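Local coordinates for protein putative nitroreductase (PDB 1VKW) that is a putative nitroreductase, probably an oxidoreductase related to the FMN-dependent nitroreductases, though its reaction and substrate are not established, at residues K147-T152 against W164-T169; A155-A158 against Q162-K165; L173-E178 against I185-A190. All blocks are in the same frame, centred on the assembly; numbering follows the deposited sequence.

Interaction 1: residues K147-T152 against W164-T169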
ATOM      1  N   LYS A 147      -1.816  -2.804 -16.871  1.00 28.00           N
ATOM      2  CA  LYS A 147      -0.831  -2.172 -15.991  1.00 30.04           C
ATOM      3  C   LYS A 147      -1.329  -2.049 -14.546  1.00 28.10           C
ATOM      4  O   LYS A 147      -0.604  -2.385 -13.603  1.00 29.34           O
ATOM      5  CB  LYS A 147      -0.439  -0.792 -16.519  1.00 28.60           C
ATOM      6  CG  LYS A 147       0.763  -0.183 -15.806  1.00 33.41           C
ATOM      7  CD  LYS A 147       1.256   1.060 -16.541  1.00 37.89           C
ATOM      8  CE  LYS A 147       2.716   1.391 -16.194  1.00 43.72           C
ATOM      9  NZ  LYS A 147       3.202   2.567 -16.957  1.00 42.85           N
ATOM     10  N   ILE A 148      -2.562  -1.576 -14.365  1.00 26.07           N
ATOM     11  CA  ILE A 148      -3.126  -1.433 -13.009  1.00 27.09           C
ATOM     12  C   ILE A 148      -3.210  -2.788 -12.307  1.00 26.83           C
ATOM     13  O   ILE A 148      -2.874  -2.886 -11.134  1.00 27.10           O
ATOM     14  CB  ILE A 148      -4.512  -0.761 -13.034  1.00 24.98           C
ATOM     15  CG1 ILE A 148      -4.390   0.704 -13.468  1.00 26.64           C
ATOM     16  CG2 ILE A 148      -5.147  -0.829 -11.671  1.00 29.37           C
ATOM     17  CD1 ILE A 148      -5.679   1.285 -13.960  1.00 29.64           C
ATOM     18  N   VAL A 149      -3.642  -3.826 -13.019  1.00 28.73           N
ATOM     19  CA  VAL A 149      -3.758  -5.152 -12.421  1.00 28.92           C
ATOM     20  C   VAL A 149      -2.396  -5.706 -12.004  1.00 28.79           C
ATOM     21  O   VAL A 149      -2.261  -6.293 -10.919  1.00 30.25           O
ATOM     22  CB  VAL A 149      -4.480  -6.157 -13.345  1.00 27.41           C
ATOM     23  CG1 VAL A 149      -4.479  -7.556 -12.715  1.00 31.40           C
ATOM     24  CG2 VAL A 149      -5.934  -5.738 -13.540  1.00 32.07           C
ATOM     25  N   GLU A 150      -1.402  -5.533 -12.870  1.00 28.28           N
ATOM     26  CA  GLU A 150      -0.045  -5.969 -12.577  1.00 29.80           C
ATOM     27  C   GLU A 150       0.485  -5.285 -11.323  1.00 28.16           C
ATOM     28  O   GLU A 150       1.110  -5.917 -10.474  1.00 26.88           O
ATOM     29  CB  GLU A 150       0.882  -5.683 -13.769  1.00 31.81           C
ATOM     30  CG  GLU A 150       0.641  -6.592 -14.967  1.00 31.37           C
ATOM     31  CD  GLU A 150       1.304  -6.126 -16.254  1.00 34.16           C
ATOM     32  OE1 GLU A 150       2.066  -5.131 -16.243  1.00 39.93           O
ATOM     33  OE2 GLU A 150       1.068  -6.781 -17.302  1.00 39.70           O
HETATM   34  N   MSE A 151       0.231  -3.988 -11.203  1.00 29.11           N
HETATM   35  CA  MSE A 151       0.695  -3.217 -10.035  1.00 28.07           C
HETATM   36  C   MSE A 151      -0.059  -3.594  -8.764  1.00 29.09           C
HETATM   37  O   MSE A 151       0.509  -3.562  -7.672  1.00 28.23           O
HETATM   38  CB  MSE A 151       0.537  -1.720 -10.283  1.00 28.12           C
HETATM   39  CG  MSE A 151       1.409  -1.174 -11.373  1.00 31.11           C
HETATM   40 SE   MSE A 151       3.326  -1.391 -11.001  1.00 43.56          SE
HETATM   41  CE  MSE A 151       3.617  -3.101 -12.023  1.00 44.84           C
ATOM     42  N   THR A 152      -1.337  -3.938  -8.910  1.00 29.57           N
ATOM     43  CA  THR A 152      -2.162  -4.392  -7.797  1.00 30.59           C
ATOM     44  C   THR A 152      -1.681  -5.744  -7.235  1.00 30.69           C
ATOM     45  O   THR A 152      -1.638  -5.913  -6.014  1.00 28.98           O
ATOM     46  CB  THR A 152      -3.654  -4.493  -8.248  1.00 31.87           C
ATOM     47  OG1 THR A 152      -4.118  -3.204  -8.677  1.00 28.84           O
ATOM     48  CG2 THR A 152      -4.573  -4.879  -7.099  1.00 31.50           C
ATOM     49  N   TRP A 164      -7.061 -12.006  -3.521  1.00 29.29           N
ATOM     50  CA  TRP A 164      -7.828 -11.074  -4.366  1.00 30.19           C
ATOM     51  C   TRP A 164      -8.465 -11.732  -5.567  1.00 28.47           C
ATOM     52  O   TRP A 164      -7.865 -12.579  -6.236  1.00 30.52           O
ATOM     53  CB  TRP A 164      -6.936  -9.941  -4.856  1.00 31.15           C
ATOM     54  CG  TRP A 164      -6.048  -9.380  -3.814  1.00 30.86           C
ATOM     55  CD1 TRP A 164      -6.421  -8.693  -2.704  1.00 30.71           C
ATOM     56  CD2 TRP A 164      -4.620  -9.436  -3.792  1.00 28.57           C
ATOM     57  NE1 TRP A 164      -5.311  -8.326  -1.983  1.00 32.18           N
ATOM     58  CE2 TRP A 164      -4.191  -8.760  -2.633  1.00 27.13           C
ATOM     59  CE3 TRP A 164      -3.656  -9.986  -4.638  1.00 27.44           C
ATOM     60  CZ2 TRP A 164      -2.841  -8.623  -2.298  1.00 30.55           C
ATOM     61  CZ3 TRP A 164      -2.305  -9.841  -4.301  1.00 31.28           C
ATOM     62  CH2 TRP A 164      -1.922  -9.165  -3.146  1.00 31.19           C
ATOM     63  N   LYS A 165      -9.693 -11.328  -5.849  1.00 28.64           N
ATOM     64  CA  LYS A 165     -10.332 -11.674  -7.104  1.00 29.93           C
ATOM     65  C   LYS A 165     -10.655 -10.350  -7.771  1.00 30.55           C
ATOM     66  O   LYS A 165     -11.293  -9.493  -7.148  1.00 31.55           O
ATOM     67  CB  LYS A 165     -11.593 -12.499  -6.841  1.00 28.30           C
ATOM     68  CG  LYS A 165     -12.157 -13.263  -8.028  1.00 31.70           C
ATOM     69  CD  LYS A 165     -13.263 -14.263  -7.564  1.00 32.92           C
ATOM     70  CE  LYS A 165     -13.922 -15.028  -8.715  1.00 37.62           C
ATOM     71  NZ  LYS A 165     -15.115 -15.854  -8.278  1.00 38.37           N
ATOM     72  N   ILE A 166     -10.209 -10.180  -9.018  1.00 28.87           N
ATOM     73  CA  ILE A 166     -10.279  -8.895  -9.718  1.00 29.22           C
ATOM     74  C   ILE A 166     -11.111  -9.027 -10.982  1.00 29.21           C
ATOM     75  O   ILE A 166     -10.959  -9.994 -11.748  1.00 25.92           O
ATOM     76  CB  ILE A 166      -8.855  -8.393 -10.095  1.00 28.09           C
ATOM     77  CG1 ILE A 166      -7.935  -8.365  -8.866  1.00 31.32           C
ATOM     78  CG2 ILE A 166      -8.904  -7.021 -10.803  1.00 30.86           C
ATOM     79  CD1 ILE A 166      -6.464  -8.033  -9.220  1.00 32.11           C
ATOM     80  N   LYS A 167     -11.978  -8.041 -11.206  1.00 28.89           N
ATOM     81  CA  LYS A 167     -12.850  -8.036 -12.365  1.00 29.68           C
ATOM     82  C   LYS A 167     -12.895  -6.650 -12.962  1.00 29.04           C
ATOM     83  O   LYS A 167     -13.097  -5.667 -12.253  1.00 30.89           O
ATOM     84  CB  LYS A 167     -14.275  -8.495 -11.986  1.00 28.39           C
ATOM     85  CG  LYS A 167     -15.229  -8.577 -13.163  1.00 35.02           C
ATOM     86  CD  LYS A 167     -16.602  -9.104 -12.756  1.00 37.40           C
ATOM     87  CE  LYS A 167     -17.298  -8.205 -11.737  1.00 43.49           C
ATOM     88  NZ  LYS A 167     -18.645  -8.762 -11.395  1.00 50.81           N
ATOM     89  N   TYR A 168     -12.698  -6.587 -14.271  1.00 29.44           N
ATOM     90  CA  TYR A 168     -12.769  -5.354 -15.025  1.00 31.00           C
ATOM     91  C   TYR A 168     -14.081  -5.372 -15.810  1.00 31.87           C
ATOM     92  O   TYR A 168     -14.358  -6.343 -16.530  1.00 31.26           O
ATOM     93  CB  TYR A 168     -11.572  -5.274 -15.979  1.00 31.20           C
ATOM     94  CG  TYR A 168     -11.678  -4.174 -17.000  1.00 35.54           C
ATOM     95  CD1 TYR A 168     -11.647  -2.841 -16.618  1.00 36.48           C
ATOM     96  CD2 TYR A 168     -11.800  -4.472 -18.356  1.00 37.81           C
ATOM     97  CE1 TYR A 168     -11.744  -1.827 -17.566  1.00 39.50           C
ATOM     98  CE2 TYR A 168     -11.904  -3.483 -19.296  1.00 37.77           C
ATOM     99  CZ  TYR A 168     -11.873  -2.163 -18.901  1.00 36.84           C
ATOM    100  OH  TYR A 168     -11.960  -1.186 -19.852  1.00 43.09           O
ATOM    101  N   THR A 169     -14.877  -4.312 -15.689  1.00 32.76           N
ATOM    102  CA  THR A 169     -16.183  -4.258 -16.364  1.00 35.78           C
ATOM    103  C   THR A 169     -16.317  -3.232 -17.487  1.00 38.34           C
ATOM    104  O   THR A 169     -17.399  -3.071 -18.043  1.00 38.43           O
ATOM    105  CB  THR A 169     -17.272  -3.959 -15.341  1.00 36.58           C
ATOM    106  OG1 THR A 169     -16.978  -2.714 -14.682  1.00 43.72           O
ATOM    107  CG2 THR A 169     -17.282  -5.002 -14.256  1.00 39.52           C
TER

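Interaction 2: residues A155-A158 against Q162-K165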
ATOM      1  N   ALA A 155       1.046  -6.026  -4.617  1.00 27.79           N
ATOM      2  CA  ALA A 155       0.724  -5.628  -3.248  1.00 26.87           C
ATOM      3  C   ALA A 155       1.150  -6.718  -2.282  1.00 27.54           C
ATOM      4  O   ALA A 155       1.167  -7.894  -2.652  1.00 26.62           O
ATOM      5  CB  ALA A 155      -0.784  -5.368  -3.098  1.00 28.52           C
ATOM      6  N   PRO A 156       1.494  -6.341  -1.051  1.00 27.06           N
ATOM      7  CA  PRO A 156       1.764  -7.326  -0.028  1.00 28.42           C
ATOM      8  C   PRO A 156       0.441  -7.851   0.507  1.00 28.80           C
ATOM      9  O   PRO A 156      -0.610  -7.224   0.323  1.00 28.36           O
ATOM     10  CB  PRO A 156       2.511  -6.528   1.042  1.00 28.85           C
ATOM     11  CG  PRO A 156       1.935  -5.150   0.931  1.00 26.47           C
ATOM     12  CD  PRO A 156       1.650  -4.968  -0.539  1.00 27.49           C
ATOM     13  N   SER A 157       0.505  -9.017   1.134  1.00 28.71           N
ATOM     14  CA  SER A 157      -0.652  -9.599   1.800  1.00 28.53           C
ATOM     15  C   SER A 157      -0.148 -10.456   2.948  1.00 29.05           C
ATOM     16  O   SER A 157       0.947 -11.022   2.861  1.00 25.64           O
ATOM     17  CB  SER A 157      -1.485 -10.426   0.818  1.00 28.98           C
ATOM     18  OG  SER A 157      -0.722 -11.453   0.191  1.00 29.02           O
ATOM     19  N   ALA A 158      -0.938 -10.530   4.020  1.00 29.84           N
ATOM     20  CA  ALA A 158      -0.663 -11.418   5.136  1.00 31.10           C
ATOM     21  C   ALA A 158      -0.305 -12.819   4.649  1.00 30.36           C
ATOM     22  O   ALA A 158      -1.079 -13.439   3.910  1.00 30.39           O
ATOM     23  CB  ALA A 158      -1.870 -11.481   6.059  1.00 32.51           C
ATOM     24  N   GLN A 162      -2.298 -13.530  -0.964  1.00 23.82           N
ATOM     25  CA  GLN A 162      -2.719 -12.851  -2.204  1.00 25.21           C
ATOM     26  C   GLN A 162      -4.211 -13.054  -2.432  1.00 27.40           C
ATOM     27  O   GLN A 162      -4.616 -13.584  -3.467  1.00 27.92           O
ATOM     28  CB  GLN A 162      -1.928 -13.386  -3.405  1.00 26.67           C
ATOM     29  CG  GLN A 162      -0.426 -13.229  -3.308  1.00 24.26           C
ATOM     30  CD  GLN A 162       0.339 -14.231  -4.173  1.00 24.51           C
ATOM     31  OE1 GLN A 162       0.286 -14.173  -5.409  1.00 27.81           O
ATOM     32  NE2 GLN A 162       1.080 -15.116  -3.527  1.00 24.44           N
ATOM     33  N   PRO A 163      -5.024 -12.645  -1.455  1.00 28.88           N
ATOM     34  CA  PRO A 163      -6.427 -13.059  -1.386  1.00 29.21           C
ATOM     35  C   PRO A 163      -7.390 -12.215  -2.251  1.00 28.73           C
ATOM     36  O   PRO A 163      -8.434 -11.791  -1.762  1.00 31.77           O
ATOM     37  CB  PRO A 163      -6.744 -12.886   0.108  1.00 28.87           C
ATOM     38  CG  PRO A 163      -5.898 -11.708   0.531  1.00 29.01           C
ATOM     39  CD  PRO A 163      -4.659 -11.754  -0.327  1.00 27.78           C
ATOM     40  N   TRP A 164      -7.061 -12.006  -3.521  1.00 29.29           N
ATOM     41  CA  TRP A 164      -7.828 -11.074  -4.366  1.00 30.19           C
ATOM     42  C   TRP A 164      -8.465 -11.732  -5.567  1.00 28.47           C
ATOM     43  O   TRP A 164      -7.865 -12.579  -6.236  1.00 30.52           O
ATOM     44  CB  TRP A 164      -6.936  -9.941  -4.856  1.00 31.15           C
ATOM     45  CG  TRP A 164      -6.048  -9.380  -3.814  1.00 30.86           C
ATOM     46  CD1 TRP A 164      -6.421  -8.693  -2.704  1.00 30.71           C
ATOM     47  CD2 TRP A 164      -4.620  -9.436  -3.792  1.00 28.57           C
ATOM     48  NE1 TRP A 164      -5.311  -8.326  -1.983  1.00 32.18           N
ATOM     49  CE2 TRP A 164      -4.191  -8.760  -2.633  1.00 27.13           C
ATOM     50  CE3 TRP A 164      -3.656  -9.986  -4.638  1.00 27.44           C
ATOM     51  CZ2 TRP A 164      -2.841  -8.623  -2.298  1.00 30.55           C
ATOM     52  CZ3 TRP A 164      -2.305  -9.841  -4.301  1.00 31.28           C
ATOM     53  CH2 TRP A 164      -1.922  -9.165  -3.146  1.00 31.19           C
ATOM     54  N   LYS A 165      -9.693 -11.328  -5.849  1.00 28.64           N
ATOM     55  CA  LYS A 165     -10.332 -11.674  -7.104  1.00 29.93           C
ATOM     56  C   LYS A 165     -10.655 -10.350  -7.771  1.00 30.55           C
ATOM     57  O   LYS A 165     -11.293  -9.493  -7.148  1.00 31.55           O
ATOM     58  CB  LYS A 165     -11.593 -12.499  -6.841  1.00 28.30           C
ATOM     59  CG  LYS A 165     -12.157 -13.263  -8.028  1.00 31.70           C
ATOM     60  CD  LYS A 165     -13.263 -14.263  -7.564  1.00 32.92           C
ATOM     61  CE  LYS A 165     -13.922 -15.028  -8.715  1.00 37.62           C
ATOM     62  NZ  LYS A 165     -15.115 -15.854  -8.278  1.00 38.37           N
TER

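Interaction 3: residues L173-E178 against I185-A190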
ATOM      1  N   LEU A 173     -12.927  -1.281 -12.066  1.00 31.35           N
ATOM      2  CA  LEU A 173     -12.067  -2.397 -11.690  1.00 32.66           C
ATOM      3  C   LEU A 173     -12.526  -2.739 -10.296  1.00 30.79           C
ATOM      4  O   LEU A 173     -12.574  -1.865  -9.430  1.00 29.95           O
ATOM      5  CB  LEU A 173     -10.589  -1.991 -11.703  1.00 32.42           C
ATOM      6  CG  LEU A 173      -9.477  -3.047 -11.690  1.00 35.10           C
ATOM      7  CD1 LEU A 173      -9.646  -4.134 -12.748  1.00 35.41           C
ATOM      8  CD2 LEU A 173      -8.152  -2.341 -11.912  1.00 38.26           C
ATOM      9  N   CYS A 174     -12.959  -3.982 -10.122  1.00 30.48           N
ATOM     10  CA  CYS A 174     -13.496  -4.459  -8.851  1.00 32.78           C
ATOM     11  C   CYS A 174     -12.569  -5.484  -8.223  1.00 31.92           C
ATOM     12  O   CYS A 174     -12.122  -6.402  -8.896  1.00 32.64           O
ATOM     13  CB  CYS A 174     -14.879  -5.064  -9.065  1.00 34.17           C
ATOM     14  SG  CYS A 174     -16.089  -3.870  -9.701  1.00 42.34           S
ATOM     15  N   ILE A 175     -12.290  -5.307  -6.932  1.00 30.11           N
ATOM     16  CA  ILE A 175     -11.490  -6.234  -6.150  1.00 30.77           C
ATOM     17  C   ILE A 175     -12.347  -6.770  -5.012  1.00 29.78           C
ATOM     18  O   ILE A 175     -12.898  -5.990  -4.228  1.00 28.07           O
ATOM     19  CB  ILE A 175     -10.263  -5.519  -5.560  1.00 30.72           C
ATOM     20  CG1 ILE A 175      -9.408  -4.917  -6.678  1.00 30.66           C
ATOM     21  CG2 ILE A 175      -9.441  -6.479  -4.707  1.00 31.64           C
ATOM     22  CD1 ILE A 175      -8.340  -3.979  -6.170  1.00 34.37           C
ATOM     23  N   SER A 176     -12.449  -8.095  -4.928  1.00 29.41           N
ATOM     24  CA  SER A 176     -13.153  -8.774  -3.842  1.00 29.58           C
ATOM     25  C   SER A 176     -12.175  -9.620  -3.035  1.00 31.17           C
ATOM     26  O   SER A 176     -11.262 -10.245  -3.600  1.00 29.30           O
ATOM     27  CB  SER A 176     -14.247  -9.683  -4.396  1.00 30.94           C
ATOM     28  OG  SER A 176     -15.052  -9.017  -5.355  1.00 35.42           O
ATOM     29  N   SER A 177     -12.376  -9.635  -1.720  1.00 30.09           N
ATOM     30  CA  SER A 177     -11.585 -10.447  -0.803  1.00 30.10           C
ATOM     31  C   SER A 177     -12.324 -10.669   0.515  1.00 29.92           C
ATOM     32  O   SER A 177     -13.067  -9.805   0.964  1.00 30.43           O
ATOM     33  CB  SER A 177     -10.264  -9.753  -0.492  1.00 31.14           C
ATOM     34  OG  SER A 177      -9.433 -10.583   0.294  1.00 29.36           O
ATOM     35  N   GLU A 178     -12.070 -11.819   1.135  1.00 30.80           N
ATOM     36  CA  GLU A 178     -12.517 -12.120   2.502  1.00 31.69           C
ATOM     37  C   GLU A 178     -11.617 -11.490   3.585  1.00 30.12           C
ATOM     38  O   GLU A 178     -11.919 -11.588   4.779  1.00 27.31           O
ATOM     39  CB  GLU A 178     -12.542 -13.639   2.736  1.00 32.98           C
ATOM     40  CG  GLU A 178     -13.192 -14.490   1.647  1.00 39.67           C
ATOM     41  CD  GLU A 178     -14.687 -14.258   1.497  1.00 50.68           C
ATOM     42  OE1 GLU A 178     -15.201 -13.195   1.912  1.00 56.87           O
ATOM     43  OE2 GLU A 178     -15.360 -15.152   0.941  1.00 59.52           O
ATOM     44  N   ILE A 185      -5.197  -2.878   1.060  1.00 27.28           N
ATOM     45  CA  ILE A 185      -3.827  -2.760   0.543  1.00 28.30           C
ATOM     46  C   ILE A 185      -3.821  -2.795  -0.994  1.00 29.37           C
ATOM     47  O   ILE A 185      -3.273  -1.902  -1.640  1.00 29.23           O
ATOM     48  CB  ILE A 185      -2.920  -3.876   1.156  1.00 29.88           C
ATOM     49  CG1 ILE A 185      -2.680  -3.617   2.655  1.00 25.76           C
ATOM     50  CG2 ILE A 185      -1.566  -3.945   0.456  1.00 28.26           C
ATOM     51  CD1 ILE A 185      -2.011  -4.767   3.379  1.00 27.43           C
ATOM     52  N   ALA A 186      -4.446  -3.821  -1.570  1.00 28.68           N
ATOM     53  CA  ALA A 186      -4.518  -3.960  -3.019  1.00 28.26           C
ATOM     54  C   ALA A 186      -5.277  -2.790  -3.650  1.00 29.29           C
ATOM     55  O   ALA A 186      -4.895  -2.284  -4.708  1.00 28.70           O
ATOM     56  CB  ALA A 186      -5.178  -5.277  -3.392  1.00 28.98           C
ATOM     57  N   LEU A 187      -6.350  -2.362  -2.994  1.00 29.49           N
ATOM     58  CA  LEU A 187      -7.169  -1.256  -3.495  1.00 29.90           C
ATOM     59  C   LEU A 187      -6.368   0.037  -3.574  1.00 29.22           C
ATOM     60  O   LEU A 187      -6.565   0.830  -4.503  1.00 25.13           O
ATOM     61  CB  LEU A 187      -8.405  -1.064  -2.615  1.00 31.63           C
ATOM     62  CG  LEU A 187      -9.488  -0.082  -3.056  1.00 30.79           C
ATOM     63  CD1 LEU A 187     -10.223  -0.602  -4.267  1.00 34.24           C
ATOM     64  CD2 LEU A 187     -10.446   0.159  -1.891  1.00 29.42           C
ATOM     65  N   SER A 188      -5.456   0.236  -2.620  1.00 27.47           N
ATOM     66  CA  SER A 188      -4.551   1.390  -2.639  1.00 27.77           C
ATOM     67  C   SER A 188      -3.669   1.400  -3.880  1.00 27.71           C
ATOM     68  O   SER A 188      -3.476   2.454  -4.494  1.00 29.58           O
ATOM     69  CB  SER A 188      -3.690   1.463  -1.368  1.00 29.36           C
ATOM     70  OG  SER A 188      -2.615   0.533  -1.391  1.00 29.77           O
ATOM     71  N   HIS A 189      -3.144   0.237  -4.265  1.00 26.86           N
ATOM     72  CA  HIS A 189      -2.338   0.134  -5.490  1.00 26.84           C
ATOM     73  C   HIS A 189      -3.139   0.455  -6.736  1.00 26.17           C
ATOM     74  O   HIS A 189      -2.651   1.142  -7.630  1.00 26.78           O
ATOM     75  CB  HIS A 189      -1.708  -1.262  -5.631  1.00 27.14           C
ATOM     76  CG  HIS A 189      -0.609  -1.536  -4.652  1.00 27.70           C
ATOM     77  ND1 HIS A 189       0.529  -2.242  -4.988  1.00 27.38           N
ATOM     78  CD2 HIS A 189      -0.469  -1.196  -3.349  1.00 31.38           C
ATOM     79  CE1 HIS A 189       1.317  -2.329  -3.927  1.00 28.26           C
ATOM     80  NE2 HIS A 189       0.732  -1.710  -2.919  1.00 28.13           N
ATOM     81  N   ALA A 190      -4.363  -0.066  -6.816  1.00 26.55           N
ATOM     82  CA  ALA A 190      -5.208   0.168  -7.978  1.00 27.09           C
ATOM     83  C   ALA A 190      -5.602   1.644  -8.051  1.00 27.81           C
ATOM     84  O   ALA A 190      -5.552   2.262  -9.105  1.00 28.09           O
ATOM     85  CB  ALA A 190      -6.423  -0.704  -7.925  1.00 26.06           C
TER

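Interaction 1: residues K147-T152 against W164-T169
V149 and I166 make the main apolar contact here: CG1 of the valine touches CD1 of the isoleucine at 4.0 Å. I166 reaches the helix with the last carbon of an extended branch, since its CG1 lies opposite the carbonyl carbon (chi1 -53°) and CD1 continues outward from it. V149 needs no such length. One of its two methyls, CG1, already stands on the side of the strand, and the two side chains slide past each other in opposite directions instead of meeting head-on. The same CD1 methyl also touches T152 one helical turn later, with I166 CD1 and T152 CG2 4.2 Å apart, so a single methyl fits against two residues of one helix face. Branched apolar side chains suit this buried place because they are compact and present methyls without polar groups.

This is a helix lying against a sheet. Helix 143-153 rests on strand 165-168, an outermost strand of a four-stranded antiparallel sheet, where I166 also makes backbone bonds with F133 and E135. I166 and T152 pack on strand 172-176 as well, at L173 and I175 respectively.

The polar side of T152 is turned back into its own helix. Its OG1 donates to I148 O at 2.8 Å, from above the carbonyl plane and about 40° out of it. The backbone T152 N bonds to the same oxygen at 2.9 Å, approaching from the opposite face, so I148 O is gripped by two donors. Threonine suits a buried helical position well: its hydroxyl is satisfied locally while CG2 is given to the apolar contact.

T152 O lies loosely by W164, 4.3 Å from CZ3 and oblique to the ring. The indole NE1 bonds to D182 O of helix 180-198.

Interaction 2: residues A155-A158 against Q162-K165
The loop joining helix 143-153 to strand 165-168 folds back on itself here, bringing S157 against Q162 and P163, with an inverse gamma turn centred on P163. The closure is polar. S157 OG accepts from the backbone N of Q162 at 2.9 Å, with an N-H...O angle of 149°, moderately bent. The serine hydroxyl sits between its own backbone N and carbonyl carbon (chi1 57°), and this brings the short side chain round to the facing backbone. Serine suits the place because one carbon separates its oxygen from the chain, enough to bridge two adjacent backbones and no more. Its CB also packs on P163 CD at 3.6 Å.

W164 fills the inside of the bend with the six-membered end of its indole. The carbonyl oxygens of A155 and P156 lie at the edge of the ring, near its plane: A155 O is 3.4 Å from CH2 of W164, and P156 O is 3.7 Å from its CZ2. The slightly positive C-H rim probably suits both. A155 O also has a weak hydrogen bond from R127 NH2, whereas P156 O is buried without a hydrogen-bond partner. A155 presents its methyl to the same end, CB lying 3.9 Å from W164 CZ2, while S157 CB approaches the ring obliquely. Over one face, toward the rim, lie Q162 C and P163 CD, so the tryptophan is also covered by its own preceding residues.

The amide of Q162 has its partners outside the two segments: NE2 bonds to N160 O and OE1 to R128 N. At the turn, W164 N makes a weak bond to Q162 O at 2.9 Å. A proline at the centre, with its ring-restricted phi, favours such a tight reversal, and this backbone closure across a single residue is characteristic of the inverse gamma turn.

Interaction 3: residues L173-E178 against I185-A190
A186 O accepts the backbone N of A190 at 3.1 Å within the helix, and the same oxygen faces I175 CD1 across the contact at 4.1 Å. I175 makes the close contacts from the strand, using one methyl. Its CG1 stands opposite the carbonyl carbon (chi1 -59°) and the chain runs out straight to CD1, which settles on the helix surface. CD1 lies 4.0 Å from L187 CA, so it touches the backbone itself, and it is flanked by A190 CB at 4.2 Å and by L187 CD1 at 4.3 Å. A186 contributes CB at 4.4 Å from the same methyl. The alanines suit this face: their small methyls let the isoleucine come down close to the helix, while L187 walls the site with a longer branch. On the sheet side, I175 is held by backbone pairing with Y212, and its neighbour C174 is bonded through a disulfide to C213 on the same strand, 211-215.

Strand 172-176 and helix 180-198 follow one another and run nearly antiparallel, their short segments at 166° with axes 9.5 Å apart, typical of a beta-alpha unit in which a helix packs back on its own sheet.

In the fold
All three contacts are buried and lie in one part of the fold. Interactions 1 and 3 use the same sheet: strands 165-168 and 172-176 are neighbours, joined by K167 O with C174 N and by K165 O with S176 N. In both, an isoleucine of the sheet puts its CD1 on a helix, without polar bonds across; helix 143-153 also reaches strand 172-176, at L173 and I175. Interaction 2 sits in the irregular loop leading into strand 165-168. There the serine hydroxyl takes the N-H of Q162, while the carbonyls of A155 and P156 merely lie at the indole edge. W164 belongs to interactions 1 and 2, and its NE1 also packs on A186 of interaction 3.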